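Transcription factor MBP1 (Magnaporthe oryzae, PDB 4UX5) binds DNA through a winged helix-turn-helix domain and probably activates transcription by RNA polymerase II. Local coordinates at residues S19-Y28 with V38-W46; D45-L53 with I66-E77. All coordinates share one frame; numbering follows the deposited sequence.

Contact 1 of 2, residues S19-Y28 with V38-W46; sequences SATYSGIPVY and VMRRRVDDW. With nucleotides of chain D.
The guanidinium of R42 lies flat against the ring of Y28, their centres 4.6 Å apart and their planes only 27° from parallel. Arginine suits this place because it offers both a flat cation to stack and an aliphatic shaft, whose CG and CD pass the tyrosine hydroxyl. A bend at chi3 swings NH2 back to V27 O in a weak hydrogen bond, while NE, buried without a polar partner, rests on P26 CB at 3.5 Å. The backbone is held more firmly: R42 N donates to P26 O over 3.0 Å, and that carbonyl also takes a water. R40 treats the same ring differently, bringing CD to its edge with the guanidinium turned 80° from it; NH2 goes to the carbonyls of I112 and F115, and NH1 makes a long, weak salt bridge to D45. Strands 25-28 and 38-41 belong to an antiparallel hairpin, with Y28 and R40 a hydrogen-bonded pair and V27 and R41 a non-hydrogen-bonded one. V27 and R41 therefore emerge on the sheet face opposite Y28 and R40. There the aliphatic part of R41 leans on I25 CG2, while NE and NH2 grip D44 side-on, NE to OD1 at 2.9 Å. Flexible, unbranched M39 extends to Y22 in a Met-aromatic contact, SD lying obliquely 4.7 Å from the ring centre. Beyond Y22, the type I' turn brings S23 N weakly to a phosphate oxygen of DC10 of chain D.

Contact 2 of 2, residues D45-L53 with I66-E77; sequences DWINATHIL and ILEREVQKDQHE. With nucleotides of chain C.
L53 reaches across from helix 49-53 to helix 66-71 with a single methyl, CD1, which lies 3.8 Å from L67 CG and 3.9 Å from I66 CG2. L53 and L67 run antiparallel alongside one another, whereas I66 presents the CG2 branch that stands anti to its backbone N. The segment axes come no nearer than 11.7 Å, at an angle of 116°, so branched leucine and isoleucine side chains must bridge the space. Small A49 suits the next position: its CB is 4.2 Å from L67 CD2 and 4.3 Å from V71 CG1, and I91 of strand 88-91 also touches both A49 and V71. This greasy layer is the tight part, joining two helices of the winged helix-turn-helix domain. N48 caps the first of them, its OD1 accepting from H51 N and, weakly, from T50 N.

The other end is more polar and nearer solvent, with exposed Q75 at its margin. W46 is met there only at its rim or obliquely: E77 CB comes to the ring edge, 3.9 Å from CZ3, and the aliphatic CG of Q75 approaches CH2 at a slant. The amide of Q75 is turned 74° from the indole, its NE2 bonding instead to A125 O. E77 likewise gives the tryptophan its methylene and sends its carboxylate to R41.

At the DNA side, T50 OG1 donates to OP1 of DG10 of chain C over 2.6 Å and also accepts from T89 N. L67 CD1 approaches that same OP1 closely. The threonine hydroxyl thus has both its donor and acceptor roles filled, and L67 lies beside it, consistent with the apolar layer helping to place T50 at the backbone phosphate, a grip that does not depend on the base.

Contact 1 comes first along the chain and overlaps contact 2 at D45 and W46; their centres are about 16 Å apart. The first belongs to the antiparallel sheet of strands 16-22, 25-32 and 36-41; the second joins helices 49-55 and 60-71 beside the small sheet of strands 47-48, 88-91 and 77-79. Strand 36-41 continues through a loop into strand 47-48, and M39 O probably accepts a hydrogen bond from N48 N, while V38 packs on I47. A salt bridge from R41 to E77 ties them a second time. Contact 2 bonds to DNA chain C and contact 1, weakly, to chain D, so these ties may help relate two DNA-facing parts of one domain.

Contact 1 of 2, residues S19-Y28 with V38-W46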
loop_
_atom_site.group_PDB
_atom_site.type_symbol
_atom_site.label_atom_id
_atom_site.label_comp_id
_atom_site.label_asym_id
_atom_site.label_seq_id
_atom_site.Cartn_x
_atom_site.Cartn_y
_atom_site.Cartn_z
ATOM N N SER A 19 -17.261 -18.755 -3.366
ATOM C CA SER A 19 -17.265 -17.541 -4.181
ATOM C C SER A 19 -17.690 -16.313 -3.380
ATOM O O SER A 19 -18.857 -16.171 -3.016
ATOM C CB SER A 19 -18.186 -17.713 -5.389
ATOM O OG SER A 19 -19.545 -17.668 -4.992
ATOM N N ALA A 20 -16.739 -15.420 -3.123
ATOM C CA ALA A 20 -16.999 -14.237 -2.311
ATOM C C ALA A 20 -16.792 -12.946 -3.091
ATOM O O ALA A 20 -16.303 -12.958 -4.220
ATOM C CB ALA A 20 -16.112 -14.244 -1.078
ATOM N N THR A 21 -17.161 -11.829 -2.475
ATOM C CA THR A 21 -16.968 -10.519 -3.083
ATOM C C THR A 21 -16.433 -9.525 -2.060
ATOM O O THR A 21 -17.082 -9.246 -1.054
ATOM C CB THR A 21 -18.276 -9.977 -3.687
ATOM O OG1 THR A 21 -18.680 -10.810 -4.782
ATOM C CG2 THR A 21 -18.084 -8.551 -4.188
ATOM N N TYR A 22 -15.241 -8.997 -2.318
ATOM C CA TYR A 22 -14.631 -8.031 -1.416
ATOM C C TYR A 22 -14.331 -6.729 -2.144
ATOM O O TYR A 22 -13.604 -6.722 -3.139
ATOM C CB TYR A 22 -13.353 -8.602 -0.800
ATOM C CG TYR A 22 -13.543 -9.957 -0.158
ATOM C CD1 TYR A 22 -14.187 -10.082 1.064
ATOM C CD2 TYR A 22 -13.078 -11.112 -0.776
ATOM C CE1 TYR A 22 -14.364 -11.318 1.655
ATOM C CE2 TYR A 22 -13.250 -12.353 -0.193
ATOM C CZ TYR A 22 -13.894 -12.450 1.022
ATOM O OH TYR A 22 -14.068 -13.684 1.605
ATOM N N SER A 23 -14.895 -5.637 -1.637
ATOM C CA SER A 23 -14.763 -4.318 -2.252
ATOM C C SER A 23 -15.220 -4.325 -3.709
ATOM O O SER A 23 -14.639 -3.648 -4.556
ATOM C CB SER A 23 -13.319 -3.818 -2.157
ATOM O OG SER A 23 -12.931 -3.627 -0.808
ATOM N N GLY A 24 -16.267 -5.094 -3.990
ATOM C CA GLY A 24 -16.814 -5.175 -5.330
ATOM C C GLY A 24 -15.956 -6.005 -6.264
ATOM O O GLY A 24 -16.095 -5.922 -7.484
ATOM N N ILE A 25 -15.065 -6.805 -5.688
ATOM C CA ILE A 25 -14.195 -7.670 -6.474
ATOM C C ILE A 25 -14.509 -9.140 -6.222
ATOM O O ILE A 25 -14.177 -9.685 -5.168
ATOM C CB ILE A 25 -12.710 -7.409 -6.170
ATOM C CG1 ILE A 25 -12.356 -5.953 -6.478
ATOM C CG2 ILE A 25 -11.827 -8.358 -6.969
ATOM C CD1 ILE A 25 -10.893 -5.629 -6.279
ATOM N N PRO A 26 -15.168 -9.785 -7.195
ATOM C CA PRO A 26 -15.499 -11.211 -7.133
ATOM C C PRO A 26 -14.248 -12.083 -7.133
ATOM O O PRO A 26 -13.370 -11.897 -7.977
ATOM C CB PRO A 26 -16.324 -11.438 -8.406
ATOM C CG PRO A 26 -16.811 -10.090 -8.796
ATOM C CD PRO A 26 -15.718 -9.151 -8.403
ATOM N N VAL A 27 -14.165 -13.013 -6.187
ATOM C CA VAL A 27 -13.041 -13.940 -6.126
ATOM C C VAL A 27 -13.508 -15.375 -5.928
ATOM O O VAL A 27 -14.636 -15.622 -5.500
ATOM C CB VAL A 27 -12.063 -13.593 -4.980
ATOM C CG1 VAL A 27 -11.443 -12.216 -5.187
ATOM C CG2 VAL A 27 -12.769 -13.676 -3.633
ATOM N N TYR A 28 -12.631 -16.318 -6.256
ATOM C CA TYR A 28 -12.798 -17.697 -5.827
ATOM C C TYR A 28 -11.954 -17.883 -4.579
ATOM O O TYR A 28 -10.810 -17.429 -4.527
ATOM C CB TYR A 28 -12.379 -18.683 -6.918
ATOM C CG TYR A 28 -13.125 -18.519 -8.222
ATOM C CD1 TYR A 28 -14.498 -18.717 -8.289
ATOM C CD2 TYR A 28 -12.453 -18.181 -9.390
ATOM C CE1 TYR A 28 -15.184 -18.570 -9.479
ATOM C CE2 TYR A 28 -13.131 -18.035 -10.588
ATOM C CZ TYR A 28 -14.494 -18.231 -10.626
ATOM O OH TYR A 28 -15.172 -18.085 -11.815
ATOM N N VAL A 38 -6.962 -19.288 0.312
ATOM C CA VAL A 38 -6.235 -18.724 -0.816
ATOM C C VAL A 38 -7.246 -18.167 -1.809
ATOM O O VAL A 38 -8.153 -18.877 -2.240
ATOM C CB VAL A 38 -5.337 -19.766 -1.517
ATOM C CG1 VAL A 38 -4.683 -19.160 -2.749
ATOM C CG2 VAL A 38 -4.278 -20.299 -0.558
ATOM N N MET A 39 -7.097 -16.896 -2.165
ATOM C CA MET A 39 -8.063 -16.242 -3.040
ATOM C C MET A 39 -7.572 -16.150 -4.478
ATOM O O MET A 39 -6.408 -15.840 -4.730
ATOM C CB MET A 39 -8.392 -14.839 -2.523
ATOM C CG MET A 39 -9.019 -14.811 -1.144
ATOM S SD MET A 39 -9.577 -13.160 -0.685
ATOM C CE MET A 39 -10.039 -13.428 1.026
ATOM N N ARG A 40 -8.476 -16.425 -5.413
ATOM C CA ARG A 40 -8.209 -16.236 -6.833
ATOM C C ARG A 40 -9.242 -15.271 -7.404
ATOM O O ARG A 40 -10.444 -15.477 -7.237
ATOM C CB ARG A 40 -8.247 -17.572 -7.583
ATOM C CG ARG A 40 -7.688 -17.496 -8.995
ATOM C CD ARG A 40 -8.561 -18.234 -10.001
ATOM N NE ARG A 40 -8.413 -19.684 -9.926
ATOM C CZ ARG A 40 -8.895 -20.530 -10.833
ATOM N NH1 ARG A 40 -9.554 -20.069 -11.888
ATOM N NH2 ARG A 40 -8.715 -21.836 -10.690
ATOM N N ARG A 41 -8.780 -14.213 -8.063
ATOM C CA ARG A 41 -9.692 -13.230 -8.643
ATOM C C ARG A 41 -10.464 -13.807 -9.824
ATOM O O ARG A 41 -9.930 -14.597 -10.597
ATOM C CB ARG A 41 -8.932 -11.982 -9.081
ATOM C CG ARG A 41 -8.899 -10.882 -8.041
ATOM C CD ARG A 41 -8.785 -9.527 -8.709
ATOM N NE ARG A 41 -7.553 -9.403 -9.480
ATOM C CZ ARG A 41 -6.446 -8.831 -9.021
ATOM N NH1 ARG A 41 -6.420 -8.324 -7.796
ATOM N NH2 ARG A 41 -5.367 -8.758 -9.789
ATOM N N ARG A 42 -11.722 -13.408 -9.963
ATOM C CA ARG A 42 -12.563 -13.937 -11.029
ATOM C C ARG A 42 -12.319 -13.234 -12.360
ATOM O O ARG A 42 -12.485 -13.829 -13.423
ATOM C CB ARG A 42 -14.041 -13.827 -10.646
ATOM C CG ARG A 42 -14.981 -14.545 -11.604
ATOM C CD ARG A 42 -16.342 -14.768 -10.971
ATOM N NE ARG A 42 -16.263 -14.729 -9.513
ATOM C CZ ARG A 42 -17.144 -15.298 -8.697
ATOM N NH1 ARG A 42 -18.174 -15.971 -9.191
ATOM N NH2 ARG A 42 -16.988 -15.202 -7.383
ATOM N N VAL A 43 -11.908 -11.971 -12.300
ATOM C CA VAL A 43 -11.823 -11.145 -13.502
ATOM C C VAL A 43 -10.544 -11.384 -14.312
ATOM O O VAL A 43 -10.532 -11.182 -15.527
ATOM C CB VAL A 43 -11.933 -9.639 -13.150
ATOM C CG1 VAL A 43 -10.655 -9.135 -12.490
ATOM C CG2 VAL A 43 -12.257 -8.820 -14.390
ATOM N N ASP A 44 -9.475 -11.827 -13.657
ATOM C CA ASP A 44 -8.211 -12.036 -14.357
ATOM C C ASP A 44 -7.448 -13.261 -13.861
ATOM O O ASP A 44 -6.317 -13.506 -14.284
ATOM C CB ASP A 44 -7.322 -10.795 -14.231
ATOM C CG ASP A 44 -7.125 -10.357 -12.791
ATOM O OD1 ASP A 44 -7.560 -11.088 -11.875
ATOM O OD2 ASP A 44 -6.526 -9.281 -12.574
ATOM N N ASP A 45 -8.071 -14.016 -12.961
ATOM C CA ASP A 45 -7.471 -15.221 -12.391
ATOM C C ASP A 45 -6.151 -14.963 -11.670
ATOM O O ASP A 45 -5.370 -15.885 -11.453
ATOM C CB ASP A 45 -7.257 -16.282 -13.473
ATOM C CG ASP A 45 -8.514 -17.067 -13.773
ATOM O OD1 ASP A 45 -9.444 -17.041 -12.938
ATOM O OD2 ASP A 45 -8.566 -17.721 -14.837
ATOM N N TRP A 46 -5.899 -13.715 -11.295
ATOM C CA TRP A 46 -4.734 -13.426 -10.475
ATOM C C TRP A 46 -4.957 -13.991 -9.079
ATOM O O TRP A 46 -6.082 -14.009 -8.579
ATOM C CB TRP A 46 -4.457 -11.927 -10.413
ATOM C CG TRP A 46 -3.745 -11.397 -11.619
ATOM C CD1 TRP A 46 -3.846 -11.851 -12.902
ATOM C CD2 TRP A 46 -2.801 -10.320 -11.647
ATOM N NE1 TRP A 46 -3.031 -11.115 -13.729
ATOM C CE2 TRP A 46 -2.379 -10.168 -12.983
ATOM C CE3 TRP A 46 -2.277 -9.465 -10.674
ATOM C CZ2 TRP A 46 -1.458 -9.198 -13.368
ATOM C CZ3 TRP A 46 -1.364 -8.503 -11.057
ATOM C CH2 TRP A 46 -0.963 -8.377 -12.393
ATOM P P DC D 10 -16.275 -4.275 1.785
ATOM O OP1 DC D 10 -14.918 -4.828 1.577
ATOM O OP2 DC D 10 -17.314 -4.556 0.775
ATOM O "O5'" DC D 10 -16.870 -4.771 3.182
ATOM C "C5'" DC D 10 -16.365 -5.942 3.787
ATOM C "C4'" DC D 10 -16.685 -5.954 5.269
ATOM O "O4'" DC D 10 -16.020 -4.849 5.919
ATOM C "C3'" DC D 10 -18.172 -5.813 5.608
ATOM O "O3'" DC D 10 -18.632 -7.008 6.213
ATOM C "C2'" DC D 10 -18.239 -4.617 6.578
ATOM C "C1'" DC D 10 -16.792 -4.456 7.019
ATOM N N1 DC D 10 -16.422 -3.054 7.386
ATOM C C2 DC D 10 -15.740 -2.811 8.584
ATOM O O2 DC D 10 -15.456 -3.764 9.318
ATOM N N3 DC D 10 -15.408 -1.537 8.905
ATOM C C4 DC D 10 -15.732 -0.535 8.087
ATOM N N4 DC D 10 -15.383 0.705 8.448
ATOM C C5 DC D 10 -16.428 -0.761 6.862
ATOM C C6 DC D 10 -16.751 -2.023 6.555
ATOM P P DT D 9 -11.987 0.989 0.233
ATOM O OP1 DT D 9 -11.580 1.280 -1.161
ATOM O OP2 DT D 9 -12.886 1.917 0.956
ATOM O "O5'" DT D 9 -12.643 -0.469 0.298
ATOM C "C5'" DT D 9 -13.917 -0.647 0.899
ATOM C "C4'" DT D 9 -13.920 -1.858 1.813
ATOM O "O4'" DT D 9 -12.837 -1.746 2.760
ATOM C "C3'" DT D 9 -15.162 -2.002 2.670
ATOM O "O3'" DT D 9 -16.215 -2.671 1.930
ATOM C "C2'" DT D 9 -14.658 -2.814 3.863
ATOM C "C1'" DT D 9 -13.183 -2.407 3.962
ATOM N N1 DT D 9 -12.885 -1.497 5.111
ATOM C C2 DT D 9 -12.493 -2.037 6.320
ATOM O O2 DT D 9 -12.380 -3.235 6.510
ATOM N N3 DT D 9 -12.238 -1.118 7.308
ATOM C C4 DT D 9 -12.334 0.258 7.209
ATOM O O4 DT D 9 -12.085 1.003 8.150
ATOM C C5 DT D 9 -12.746 0.747 5.918
ATOM C C6 DT D 9 -12.999 -0.131 4.939
HETATM O O HOH W 1 -12.572 -10.291 -9.969
#

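Contact 2 of 2, residues D45-L53 with I66-E77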
loop_
_atom_site.group_PDB
_atom_site.type_symbol
_atom_site.label_atom_id
_atom_site.label_comp_id
_atom_site.label_asym_id
_atom_site.label_seq_id
_atom_site.Cartn_x
_atom_site.Cartn_y
_atom_site.Cartn_z
ATOM N N ASP A 45 -8.071 -14.016 -12.961
ATOM C CA ASP A 45 -7.471 -15.221 -12.391
ATOM C C ASP A 45 -6.151 -14.963 -11.670
ATOM O O ASP A 45 -5.370 -15.885 -11.453
ATOM C CB ASP A 45 -7.257 -16.282 -13.473
ATOM C CG ASP A 45 -8.514 -17.067 -13.773
ATOM O OD1 ASP A 45 -9.444 -17.041 -12.938
ATOM O OD2 ASP A 45 -8.566 -17.721 -14.837
ATOM N N TRP A 46 -5.899 -13.715 -11.295
ATOM C CA TRP A 46 -4.734 -13.426 -10.475
ATOM C C TRP A 46 -4.957 -13.991 -9.079
ATOM O O TRP A 46 -6.082 -14.009 -8.579
ATOM C CB TRP A 46 -4.457 -11.927 -10.413
ATOM C CG TRP A 46 -3.745 -11.397 -11.619
ATOM C CD1 TRP A 46 -3.846 -11.851 -12.902
ATOM C CD2 TRP A 46 -2.801 -10.320 -11.647
ATOM N NE1 TRP A 46 -3.031 -11.115 -13.729
ATOM C CE2 TRP A 46 -2.379 -10.168 -12.983
ATOM C CE3 TRP A 46 -2.277 -9.465 -10.674
ATOM C CZ2 TRP A 46 -1.458 -9.198 -13.368
ATOM C CZ3 TRP A 46 -1.364 -8.503 -11.057
ATOM C CH2 TRP A 46 -0.963 -8.377 -12.393
ATOM N N ILE A 47 -3.881 -14.460 -8.456
ATOM C CA ILE A 47 -3.986 -15.160 -7.185
ATOM C C ILE A 47 -3.134 -14.477 -6.113
ATOM O O ILE A 47 -2.135 -13.827 -6.423
ATOM C CB ILE A 47 -3.573 -16.646 -7.341
ATOM C CG1 ILE A 47 -4.035 -17.473 -6.140
ATOM C CG2 ILE A 47 -2.070 -16.771 -7.575
ATOM C CD1 ILE A 47 -4.094 -18.957 -6.412
ATOM N N ASN A 48 -3.550 -14.610 -4.858
ATOM C CA ASN A 48 -2.866 -13.967 -3.739
ATOM C C ASN A 48 -1.612 -14.736 -3.324
ATOM O O ASN A 48 -1.702 -15.798 -2.706
ATOM C CB ASN A 48 -3.824 -13.828 -2.553
ATOM C CG ASN A 48 -3.346 -12.818 -1.524
ATOM O OD1 ASN A 48 -2.168 -12.773 -1.177
ATOM N ND2 ASN A 48 -4.266 -11.995 -1.034
ATOM N N ALA A 49 -0.448 -14.192 -3.662
ATOM C CA ALA A 49 0.824 -14.847 -3.369
ATOM C C ALA A 49 1.114 -14.869 -1.873
ATOM O O ALA A 49 1.833 -15.740 -1.385
ATOM C CB ALA A 49 1.958 -14.158 -4.113
ATOM N N THR A 50 0.554 -13.907 -1.147
ATOM C CA THR A 50 0.733 -13.842 0.298
ATOM C C THR A 50 -0.021 -14.984 0.972
ATOM O O THR A 50 0.453 -15.558 1.950
ATOM C CB THR A 50 0.255 -12.490 0.868
ATOM O OG1 THR A 50 0.839 -11.422 0.114
ATOM C CG2 THR A 50 0.650 -12.346 2.330
ATOM N N HIS A 51 -1.192 -15.312 0.436
ATOM C CA HIS A 51 -1.975 -16.442 0.928
ATOM C C HIS A 51 -1.253 -17.764 0.683
ATOM O O HIS A 51 -1.322 -18.682 1.499
ATOM C CB HIS A 51 -3.352 -16.482 0.261
ATOM C CG HIS A 51 -4.252 -15.351 0.647
ATOM N ND1 HIS A 51 -5.470 -15.131 0.040
ATOM C CD2 HIS A 51 -4.117 -14.377 1.579
ATOM C CE1 HIS A 51 -6.044 -14.072 0.578
ATOM N NE2 HIS A 51 -5.244 -13.595 1.516
ATOM N N ILE A 52 -0.571 -17.855 -0.456
ATOM C CA ILE A 52 0.151 -19.067 -0.825
ATOM C C ILE A 52 1.327 -19.302 0.116
ATOM O O ILE A 52 1.489 -20.395 0.655
ATOM C CB ILE A 52 0.661 -19.001 -2.279
ATOM C CG1 ILE A 52 -0.515 -18.890 -3.254
ATOM C CG2 ILE A 52 1.507 -20.221 -2.604
ATOM C CD1 ILE A 52 -0.100 -18.753 -4.702
ATOM N N LEU A 53 2.139 -18.269 0.320
ATOM C CA LEU A 53 3.298 -18.370 1.200
ATOM C C LEU A 53 2.887 -18.603 2.654
ATOM O O LEU A 53 3.639 -19.194 3.427
ATOM C CB LEU A 53 4.163 -17.113 1.087
ATOM C CG LEU A 53 4.832 -16.912 -0.273
ATOM C CD1 LEU A 53 5.648 -15.628 -0.291
ATOM C CD2 LEU A 53 5.703 -18.113 -0.630
ATOM N N ILE A 66 10.811 -13.247 0.593
ATOM C CA ILE A 66 10.472 -13.936 -0.648
ATOM C C ILE A 66 9.667 -13.035 -1.582
ATOM O O ILE A 66 9.925 -12.987 -2.785
ATOM C CB ILE A 66 9.673 -15.225 -0.375
ATOM C CG1 ILE A 66 10.496 -16.188 0.483
ATOM C CG2 ILE A 66 9.269 -15.890 -1.681
ATOM C CD1 ILE A 66 9.781 -17.480 0.806
ATOM N N LEU A 67 8.698 -12.319 -1.022
ATOM C CA LEU A 67 7.869 -11.413 -1.808
ATOM C C LEU A 67 8.698 -10.281 -2.405
ATOM O O LEU A 67 8.511 -9.910 -3.562
ATOM C CB LEU A 67 6.737 -10.840 -0.952
ATOM C CG LEU A 67 5.610 -11.811 -0.598
ATOM C CD1 LEU A 67 4.822 -11.300 0.597
ATOM C CD2 LEU A 67 4.697 -12.034 -1.792
ATOM N N GLU A 68 9.624 -9.749 -1.615
ATOM C CA GLU A 68 10.431 -8.610 -2.036
ATOM C C GLU A 68 11.531 -8.986 -3.026
ATOM O O GLU A 68 11.756 -8.282 -4.011
ATOM C CB GLU A 68 11.056 -7.925 -0.818
ATOM C CG GLU A 68 10.089 -7.057 -0.035
ATOM C CD GLU A 68 10.714 -6.469 1.216
ATOM O OE1 GLU A 68 11.549 -7.156 1.842
ATOM O OE2 GLU A 68 10.366 -5.323 1.574
ATOM N N ARG A 69 12.212 -10.097 -2.762
ATOM C CA ARG A 69 13.398 -10.463 -3.529
ATOM C C ARG A 69 13.089 -11.296 -4.769
ATOM O O ARG A 69 13.943 -11.457 -5.641
ATOM C CB ARG A 69 14.385 -11.221 -2.637
ATOM C CG ARG A 69 15.130 -10.335 -1.651
ATOM C CD ARG A 69 16.162 -11.115 -0.855
ATOM N NE ARG A 69 17.259 -10.260 -0.409
ATOM C CZ ARG A 69 17.225 -9.503 0.683
ATOM N NH1 ARG A 69 16.144 -9.489 1.450
ATOM N NH2 ARG A 69 18.272 -8.757 1.007
ATOM N N GLU A 70 11.871 -11.820 -4.853
ATOM C CA GLU A 70 11.517 -12.733 -5.936
ATOM C C GLU A 70 10.207 -12.356 -6.621
ATOM O O GLU A 70 10.181 -12.073 -7.821
ATOM C CB GLU A 70 11.427 -14.166 -5.403
ATOM C CG GLU A 70 12.708 -14.667 -4.758
ATOM C CD GLU A 70 12.510 -15.958 -3.990
ATOM O OE1 GLU A 70 11.451 -16.598 -4.162
ATOM O OE2 GLU A 70 13.412 -16.328 -3.210
ATOM N N VAL A 71 9.124 -12.355 -5.852
ATOM C CA VAL A 71 7.788 -12.130 -6.393
ATOM C C VAL A 71 7.616 -10.729 -6.984
ATOM O O VAL A 71 7.037 -10.572 -8.059
ATOM C CB VAL A 71 6.712 -12.358 -5.313
ATOM C CG1 VAL A 71 5.322 -12.193 -5.903
ATOM C CG2 VAL A 71 6.868 -13.740 -4.697
ATOM N N GLN A 72 8.130 -9.715 -6.291
ATOM C CA GLN A 72 7.974 -8.330 -6.735
ATOM C C GLN A 72 8.761 -8.015 -8.004
ATOM O O GLN A 72 8.525 -6.990 -8.644
ATOM C CB GLN A 72 8.394 -7.360 -5.626
ATOM C CG GLN A 72 7.343 -7.143 -4.549
ATOM C CD GLN A 72 7.803 -6.177 -3.475
ATOM O OE1 GLN A 72 8.863 -5.561 -3.592
ATOM N NE2 GLN A 72 7.009 -6.041 -2.419
ATOM N N LYS A 73 9.692 -8.891 -8.369
ATOM C CA LYS A 73 10.527 -8.662 -9.544
ATOM C C LYS A 73 9.822 -9.077 -10.831
ATOM O O LYS A 73 10.405 -9.022 -11.913
ATOM C CB LYS A 73 11.858 -9.405 -9.406
ATOM C CG LYS A 73 12.745 -8.852 -8.305
ATOM C CD LYS A 73 13.004 -7.365 -8.511
ATOM C CE LYS A 73 13.780 -6.769 -7.347
ATOM N NZ LYS A 73 14.023 -5.312 -7.532
ATOM N N ASP A 74 8.564 -9.488 -10.705
ATOM C CA ASP A 74 7.747 -9.833 -11.861
ATOM C C ASP A 74 6.451 -9.032 -11.852
ATOM O O ASP A 74 6.281 -8.119 -11.045
ATOM C CB ASP A 74 7.436 -11.333 -11.884
ATOM C CG ASP A 74 8.671 -12.185 -12.123
ATOM O OD1 ASP A 74 9.592 -11.719 -12.827
ATOM O OD2 ASP A 74 8.717 -13.324 -11.608
ATOM N N GLN A 75 5.542 -9.382 -12.755
ATOM C CA GLN A 75 4.228 -8.756 -12.831
ATOM C C GLN A 75 3.467 -8.958 -11.522
ATOM O O GLN A 75 3.219 -10.094 -11.118
ATOM C CB GLN A 75 3.443 -9.340 -14.006
ATOM C CG GLN A 75 2.434 -8.408 -14.645
ATOM C CD GLN A 75 1.770 -9.040 -15.855
ATOM O OE1 GLN A 75 2.001 -10.210 -16.162
ATOM N NE2 GLN A 75 0.941 -8.269 -16.547
ATOM N N HIS A 76 3.101 -7.864 -10.858
ATOM C CA HIS A 76 2.456 -7.970 -9.551
ATOM C C HIS A 76 1.654 -6.730 -9.161
ATOM O O HIS A 76 1.852 -5.645 -9.708
ATOM C CB HIS A 76 3.504 -8.250 -8.473
ATOM C CG HIS A 76 4.323 -7.054 -8.103
ATOM N ND1 HIS A 76 5.292 -6.529 -8.931
ATOM C CD2 HIS A 76 4.317 -6.278 -6.993
ATOM C CE1 HIS A 76 5.846 -5.482 -8.349
ATOM N NE2 HIS A 76 5.274 -5.309 -7.171
ATOM N N GLU A 77 0.751 -6.911 -8.203
ATOM C CA GLU A 77 -0.047 -5.821 -7.652
ATOM C C GLU A 77 -0.159 -5.972 -6.139
ATOM O O GLU A 77 -0.590 -7.014 -5.642
ATOM C CB GLU A 77 -1.441 -5.792 -8.284
ATOM C CG GLU A 77 -2.406 -4.814 -7.624
ATOM C CD GLU A 77 -3.851 -5.053 -8.024
ATOM O OE1 GLU A 77 -4.107 -5.998 -8.800
ATOM O OE2 GLU A 77 -4.734 -4.298 -7.558
ATOM P P DG C 10 2.202 -8.595 2.044
ATOM O OP1 DG C 10 2.253 -9.323 0.754
ATOM O OP2 DG C 10 2.672 -9.245 3.287
ATOM O "O5'" DG C 10 2.989 -7.220 1.839
ATOM C "C5'" DG C 10 2.617 -6.346 0.780
ATOM C "C4'" DG C 10 2.977 -4.905 1.106
ATOM O "O4'" DG C 10 2.499 -4.567 2.436
ATOM C "C3'" DG C 10 4.472 -4.593 1.106
ATOM O "O3'" DG C 10 4.684 -3.303 0.568
ATOM C "C2'" DG C 10 4.826 -4.639 2.587
ATOM C "C1'" DG C 10 3.567 -4.057 3.203
ATOM N N9 DG C 10 3.369 -4.447 4.592
ATOM C C8 DG C 10 3.397 -5.721 5.104
ATOM N N7 DG C 10 3.189 -5.768 6.391
ATOM C C5 DG C 10 3.013 -4.440 6.755
ATOM C C6 DG C 10 2.753 -3.871 8.024
ATOM O O6 DG C 10 2.625 -4.450 9.111
ATOM N N1 DG C 10 2.645 -2.483 7.954
ATOM C C2 DG C 10 2.770 -1.741 6.803
ATOM N N2 DG C 10 2.632 -0.414 6.933
ATOM N N3 DG C 10 3.011 -2.264 5.607
ATOM C C4 DG C 10 3.122 -3.613 5.659
ATOM P P DC C 9 -1.502 -10.822 6.358
ATOM O OP1 DC C 9 -2.452 -11.856 5.884
ATOM O OP2 DC C 9 -0.471 -11.166 7.360
ATOM O "O5'" DC C 9 -0.785 -10.156 5.093
ATOM C "C5'" DC C 9 -1.571 -9.695 3.996
ATOM C "C4'" DC C 9 -1.270 -8.240 3.673
ATOM O "O4'" DC C 9 -1.785 -7.395 4.715
ATOM C "C3'" DC C 9 0.201 -7.886 3.591
ATOM O "O3'" DC C 9 0.680 -8.139 2.279
ATOM C "C2'" DC C 9 0.215 -6.384 3.915
ATOM C "C1'" DC C 9 -1.095 -6.163 4.687
ATOM N N1 DC C 9 -0.904 -5.696 6.097
ATOM C C2 DC C 9 -0.986 -4.329 6.399
ATOM O O2 DC C 9 -1.201 -3.521 5.489
ATOM N N3 DC C 9 -0.819 -3.929 7.683
ATOM C C4 DC C 9 -0.586 -4.828 8.637
ATOM N N4 DC C 9 -0.429 -4.384 9.887
ATOM C C5 DC C 9 -0.502 -6.222 8.354
ATOM C C6 DC C 9 -0.667 -6.608 7.083
#